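Local coordinates for xylose isomerase domain protein TIM barrel (Planctomyces limnophilus, PDB 3TVA) that binds a magnesium ion in a xylose isomerase-like TIM barrel and is probably an isomerase, at residues C212-W217 with G236-E241; P9-G14 with G282-I287. One frame throughout, in Å; residues are numbered along the deposited sequence.

Contact 1. Residues C212-W217 with G236-E241; sequences CKDALW and GDVGME
With chi1 of D214 at -151°, CG lies anti to the backbone N and the carboxylate turns to the loop that leads into helix 240-249; with chi1 of D237 at -64°, CG sits beside its own N and the acid reaches back to the backbone just past the strand's end. Each aspartate thus bonds backbone N-H of the opposite segment, across a beta-alpha connection of the TIM barrel, where strand 207-216 has run past the barrel rim and pairs with strand 229-231. D214 OD1 uses its syn lone pair for V238 N, 3.0 Å away and nearly straight, and also takes A215 N from above the carboxylate plane, so two N-H groups grip one oxygen. OD2 receives G236 N in a weak bond, and outside the segments G234 N as well. A water donates to D214 OD2 and accepts from G239 N, the N-cap residue, tying the carboxylate to the start of the helix. These N-H donors, one of them in a weak bond, probably help keep this buried acid charged. Between the aspartates, D237 N gives A215 O a short 2.7 Å bond from above the carbonyl plane. G236, with no side chain, lets the loop come close: its CA is 3.4 Å from D214 OD2 and 3.7 Å from L216 CD2. Nearer the helix, the methyl CE of selenomethionine M240, its chain bent at chi2 and chi3, rests 3.9 Å from K213 O. At the far end D237 OD2 turns its anti lone pair to W217 N at 2.9 Å, with W217 CD1 only 3.2 Å from D237 OD2.

Contact 2. Residues P9-G14 with G282-I287; sequences PYWPIG and GLRKKI
R284 leaves helix 266-287, the last long helix of the TIM barrel, and crosses to the first modelled residues, where 9-12 lead into the first barrel strand, 13-18. Its CB lies 4.1 Å from CE3 of W11. CG, anti to the backbone N, comes to the edge of the indole near the ring plane, while CD packs 3.7 Å from CB of W11 and also approaches the carbonyl oxygens of Y10 and W11. The chain bends about CG-CD, chi3 67°, and this turn brings the guanidinium round to the backbone. NH1 then donates to W11 O at 3.0 Å with an N-H...O angle of 164°; the oxygen lies in the guanidinium plane, although the donor stands well above the plane of the carbonyl. A water in the same guanidinium plane accepts from NH1 and from I13 N, so one nitrogen serves two acceptors and reaches the backbone on both sides of P12. CD1 of I13 lies over one guanidinium face, 3.2 Å from R284 NH1. W11 and R284 run antiparallel, side by side, the indole and guanidinium planes 31° apart. One helical turn on, I287 puts its CG2 3.9 Å from CH2 of W11, an apolar touch at the far end of the indole. W11 NE1 is spent on Y252 O, and W248 meets the indole edge-to-face, so the ring is held by helix 240-249 as well. The chemistry is that of a cation bound by a neutral backbone carbonyl and a water, with no acid among its partners across the contact; the arginine probably keeps its full charge, its methylenes packed against the indole edge and W11 CB while its tip ties the first strand's lead-in to the last helix.

Contact 1 and contact 2 have centres about 17 Å apart and meet through helices 240-249 and 266-287, which pack side by side outside the barrel. The join is both ionic and apolar: E241 OE1 takes K286 NZ in a 2.6 Å salt bridge, and M240 CG lies 4.0 Å from L283 CD1. Both contacts also reach the central sheet, where strand 256-258 runs between strands 207-216 and 13-18. They differ in their relation to the metal. The side chain of K213 in contact 1 comes within about 4 Å of the magnesium, and K213 NZ hydrogen-bonds D184 OD2 of a metal ligand, whereas the side chain of I13 in contact 2 is about 11 Å from those of the ligands E259 and H211.

Contact 1. Residues C212-W217 with G236-E241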
loop_
_atom_site.group_PDB
_atom_site.type_symbol
_atom_site.label_atom_id
_atom_site.label_comp_id
_atom_site.label_asym_id
_atom_site.label_seq_id
_atom_site.Cartn_x
_atom_site.Cartn_y
_atom_site.Cartn_z
ATOM N N CYS A 212 7.505 3.746 1.404
ATOM C CA CYS A 212 8.597 4.083 2.291
ATOM C C CYS A 212 7.990 4.661 3.545
ATOM O O CYS A 212 7.462 5.775 3.540
ATOM C CB CYS A 212 9.537 5.103 1.645
ATOM S SG CYS A 212 10.430 4.383 0.249
ATOM N N LYS A 213 8.075 3.884 4.617
ATOM C CA LYS A 213 7.496 4.253 5.899
ATOM C C LYS A 213 8.384 3.604 6.956
ATOM O O LYS A 213 9.049 2.604 6.676
ATOM C CB LYS A 213 6.054 3.743 6.004
ATOM C CG LYS A 213 5.300 4.349 7.179
ATOM C CD LYS A 213 4.300 3.387 7.790
ATOM C CE LYS A 213 3.126 3.169 6.919
ATOM N NZ LYS A 213 2.444 1.859 7.206
ATOM N N ASP A 214 8.414 4.160 8.165
ATOM C CA ASP A 214 9.312 3.638 9.199
ATOM C C ASP A 214 8.555 3.411 10.510
ATOM O O ASP A 214 7.517 4.033 10.754
ATOM C CB ASP A 214 10.482 4.610 9.420
ATOM C CG ASP A 214 11.771 3.910 9.882
ATOM O OD1 ASP A 214 11.727 2.733 10.313
ATOM O OD2 ASP A 214 12.838 4.557 9.821
ATOM N N ALA A 215 9.074 2.523 11.354
ATOM C CA ALA A 215 8.425 2.233 12.629
ATOM C C ALA A 215 9.406 1.671 13.646
ATOM O O ALA A 215 10.466 1.162 13.281
ATOM C CB ALA A 215 7.263 1.259 12.425
ATOM N N LEU A 216 9.032 1.755 14.920
ATOM C CA LEU A 216 9.799 1.156 16.010
ATOM C C LEU A 216 9.099 -0.121 16.457
ATOM O O LEU A 216 7.867 -0.157 16.537
ATOM C CB LEU A 216 9.884 2.127 17.196
ATOM C CG LEU A 216 10.616 3.451 16.956
ATOM C CD1 LEU A 216 10.429 4.414 18.153
ATOM C CD2 LEU A 216 12.121 3.202 16.686
ATOM N N TRP A 217 9.866 -1.172 16.733
ATOM C CA TRP A 217 9.289 -2.398 17.288
ATOM C C TRP A 217 8.595 -2.133 18.618
ATOM O O TRP A 217 9.024 -1.277 19.392
ATOM C CB TRP A 217 10.378 -3.446 17.537
ATOM C CG TRP A 217 11.000 -3.973 16.293
ATOM C CD1 TRP A 217 12.179 -3.569 15.729
ATOM C CD2 TRP A 217 10.487 -5.010 15.450
ATOM N NE1 TRP A 217 12.420 -4.284 14.578
ATOM C CE2 TRP A 217 11.398 -5.173 14.385
ATOM C CE3 TRP A 217 9.340 -5.805 15.485
ATOM C CZ2 TRP A 217 11.205 -6.109 13.371
ATOM C CZ3 TRP A 217 9.142 -6.729 14.476
ATOM C CH2 TRP A 217 10.071 -6.872 13.430
ATOM N N GLY A 236 13.299 5.241 12.583
ATOM C CA GLY A 236 12.806 3.993 13.140
ATOM C C GLY A 236 13.727 2.795 12.994
ATOM O O GLY A 236 14.939 2.950 12.892
ATOM N N ASP A 237 13.140 1.598 13.023
ATOM C CA ASP A 237 13.885 0.337 12.966
ATOM C C ASP A 237 13.970 -0.349 11.594
ATOM O O ASP A 237 14.529 -1.439 11.493
ATOM C CB ASP A 237 13.330 -0.649 13.998
ATOM C CG ASP A 237 13.509 -0.154 15.420
ATOM O OD1 ASP A 237 14.520 0.536 15.678
ATOM O OD2 ASP A 237 12.642 -0.444 16.272
ATOM N N VAL A 238 13.387 0.247 10.556
ATOM C CA VAL A 238 13.457 -0.368 9.237
ATOM C C VAL A 238 14.888 -0.430 8.684
ATOM O O VAL A 238 15.274 -1.470 8.162
ATOM C CB VAL A 238 12.503 0.277 8.191
ATOM C CG1 VAL A 238 12.797 -0.282 6.791
ATOM C CG2 VAL A 238 11.058 0.021 8.557
ATOM N N GLY A 239 15.731 0.580 8.905
ATOM C CA GLY A 239 16.954 0.631 8.102
ATOM C C GLY A 239 16.778 1.077 6.651
ATOM O O GLY A 239 16.825 0.251 5.728
HETATM N N MSE A 240 16.445 2.353 6.458
HETATM C CA MSE A 240 16.162 2.887 5.125
HETATM C C MSE A 240 17.243 2.570 4.087
HETATM O O MSE A 240 16.933 2.205 2.954
HETATM C CB MSE A 240 15.899 4.392 5.191
HETATM C CG MSE A 240 14.888 4.910 4.157
HETATM SE SE MSE A 240 13.183 3.915 4.003
HETATM C CE MSE A 240 12.781 3.596 5.893
ATOM N N GLU A 241 18.507 2.700 4.468
ATOM C CA GLU A 241 19.586 2.352 3.550
ATOM C C GLU A 241 19.599 0.845 3.260
ATOM O O GLU A 241 19.776 0.427 2.111
ATOM C CB GLU A 241 20.958 2.850 4.050
ATOM C CG GLU A 241 22.059 2.522 3.079
ATOM C CD GLU A 241 23.207 3.509 3.115
ATOM O OE1 GLU A 241 24.014 3.494 2.155
ATOM O OE2 GLU A 241 23.310 4.291 4.093
HETATM O O HOH W 1 15.029 3.189 9.687
HETATM O O HOH W 2 14.131 -4.518 12.405
#

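Contact 2. Residues P9-G14 with G282-I287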
loop_
_atom_site.group_PDB
_atom_site.type_symbol
_atom_site.label_atom_id
_atom_site.label_comp_id
_atom_site.label_asym_id
_atom_site.label_seq_id
_atom_site.Cartn_x
_atom_site.Cartn_y
_atom_site.Cartn_z
ATOM N N PRO A 9 13.513 7.223 -15.747
ATOM C CA PRO A 9 14.304 7.504 -14.540
ATOM C C PRO A 9 13.930 6.570 -13.400
ATOM O O PRO A 9 12.750 6.319 -13.166
ATOM C CB PRO A 9 13.929 8.949 -14.190
ATOM C CG PRO A 9 12.629 9.197 -14.877
ATOM C CD PRO A 9 12.645 8.354 -16.119
ATOM N N TYR A 10 14.939 6.058 -12.706
ATOM C CA TYR A 10 14.725 5.089 -11.645
ATOM C C TYR A 10 14.175 5.778 -10.431
ATOM O O TYR A 10 14.512 6.939 -10.164
ATOM C CB TYR A 10 16.049 4.459 -11.226
ATOM C CG TYR A 10 16.851 3.887 -12.357
ATOM C CD1 TYR A 10 18.237 4.012 -12.380
ATOM C CD2 TYR A 10 16.225 3.201 -13.397
ATOM C CE1 TYR A 10 18.984 3.472 -13.421
ATOM C CE2 TYR A 10 16.955 2.662 -14.436
ATOM C CZ TYR A 10 18.336 2.797 -14.446
ATOM O OH TYR A 10 19.057 2.257 -15.486
ATOM N N TRP A 11 13.371 5.045 -9.672
ATOM C CA TRP A 11 12.961 5.480 -8.341
ATOM C C TRP A 11 12.400 6.907 -8.285
ATOM O O TRP A 11 12.819 7.686 -7.439
ATOM C CB TRP A 11 14.151 5.353 -7.374
ATOM C CG TRP A 11 14.472 3.933 -6.987
ATOM C CD1 TRP A 11 13.829 2.799 -7.408
ATOM C CD2 TRP A 11 15.500 3.500 -6.088
ATOM N NE1 TRP A 11 14.401 1.688 -6.832
ATOM C CE2 TRP A 11 15.421 2.092 -6.009
ATOM C CE3 TRP A 11 16.473 4.167 -5.333
ATOM C CZ2 TRP A 11 16.280 1.338 -5.213
ATOM C CZ3 TRP A 11 17.335 3.417 -4.550
ATOM C CH2 TRP A 11 17.236 2.015 -4.500
ATOM N N PRO A 12 11.443 7.252 -9.174
ATOM C CA PRO A 12 10.832 8.573 -8.966
ATOM C C PRO A 12 10.173 8.573 -7.593
ATOM O O PRO A 12 9.660 7.544 -7.169
ATOM C CB PRO A 12 9.768 8.656 -10.067
ATOM C CG PRO A 12 9.406 7.214 -10.358
ATOM C CD PRO A 12 10.718 6.453 -10.180
ATOM N N ILE A 13 10.268 9.675 -6.871
ATOM C CA ILE A 13 9.676 9.735 -5.541
ATOM C C ILE A 13 8.179 10.058 -5.619
ATOM O O ILE A 13 7.721 10.726 -6.548
ATOM C CB ILE A 13 10.488 10.654 -4.599
ATOM C CG1 ILE A 13 11.728 9.891 -4.120
ATOM C CG2 ILE A 13 9.677 11.073 -3.381
ATOM C CD1 ILE A 13 13.014 10.510 -4.498
ATOM N N GLY A 14 7.411 9.564 -4.657
ATOM C CA GLY A 14 5.988 9.805 -4.666
ATOM C C GLY A 14 5.514 9.969 -3.249
ATOM O O GLY A 14 6.275 9.767 -2.297
ATOM N N GLY A 282 18.821 11.673 -1.396
ATOM C CA GLY A 282 20.227 11.386 -1.145
ATOM C C GLY A 282 20.547 9.908 -1.334
ATOM O O GLY A 282 21.563 9.557 -1.927
ATOM N N LEU A 283 19.681 9.026 -0.841
ATOM C CA LEU A 283 19.948 7.595 -0.987
ATOM C C LEU A 283 19.826 7.154 -2.448
ATOM O O LEU A 283 20.606 6.324 -2.919
ATOM C CB LEU A 283 19.035 6.756 -0.081
ATOM C CG LEU A 283 19.291 6.867 1.431
ATOM C CD1 LEU A 283 18.172 6.174 2.203
ATOM C CD2 LEU A 283 20.651 6.282 1.814
ATOM N N ARG A 284 18.862 7.723 -3.170
ATOM C CA ARG A 284 18.730 7.434 -4.593
ATOM C C ARG A 284 19.986 7.836 -5.348
ATOM O O ARG A 284 20.459 7.095 -6.200
ATOM C CB ARG A 284 17.525 8.156 -5.204
ATOM C CG ARG A 284 17.294 7.830 -6.685
ATOM C CD ARG A 284 16.031 8.522 -7.201
ATOM N NE ARG A 284 16.212 9.973 -7.229
ATOM C CZ ARG A 284 15.233 10.858 -7.413
ATOM N NH1 ARG A 284 13.979 10.442 -7.581
ATOM N NH2 ARG A 284 15.509 12.165 -7.429
ATOM N N LYS A 285 20.520 9.014 -5.036
ATOM C CA LYS A 285 21.717 9.504 -5.709
ATOM C C LYS A 285 22.913 8.593 -5.439
ATOM O O LYS A 285 23.736 8.342 -6.320
ATOM C CB LYS A 285 22.038 10.929 -5.256
ATOM C CG LYS A 285 23.282 11.525 -5.899
ATOM C CD LYS A 285 23.501 12.947 -5.399
ATOM C CE LYS A 285 24.909 13.451 -5.704
ATOM N NZ LYS A 285 25.131 13.659 -7.159
ATOM N N LYS A 286 23.004 8.100 -4.211
ATOM C CA LYS A 286 24.065 7.176 -3.836
ATOM C C LYS A 286 23.895 5.797 -4.483
ATOM O O LYS A 286 24.833 5.264 -5.072
ATOM C CB LYS A 286 24.107 7.031 -2.314
ATOM C CG LYS A 286 25.233 6.149 -1.803
ATOM C CD LYS A 286 25.075 5.875 -0.317
ATOM C CE LYS A 286 26.232 5.018 0.206
ATOM N NZ LYS A 286 26.197 4.883 1.692
ATOM N N ILE A 287 22.713 5.205 -4.323
ATOM C CA ILE A 287 22.470 3.835 -4.782
ATOM C C ILE A 287 22.126 3.673 -6.269
ATOM O O ILE A 287 22.671 2.803 -6.947
ATOM C CB ILE A 287 21.357 3.185 -3.946
ATOM C CG1 ILE A 287 21.721 3.231 -2.462
ATOM C CG2 ILE A 287 21.095 1.749 -4.387
ATOM C CD1 ILE A 287 20.526 2.920 -1.550
HETATM O O HOH W 3 11.666 12.239 -8.241
#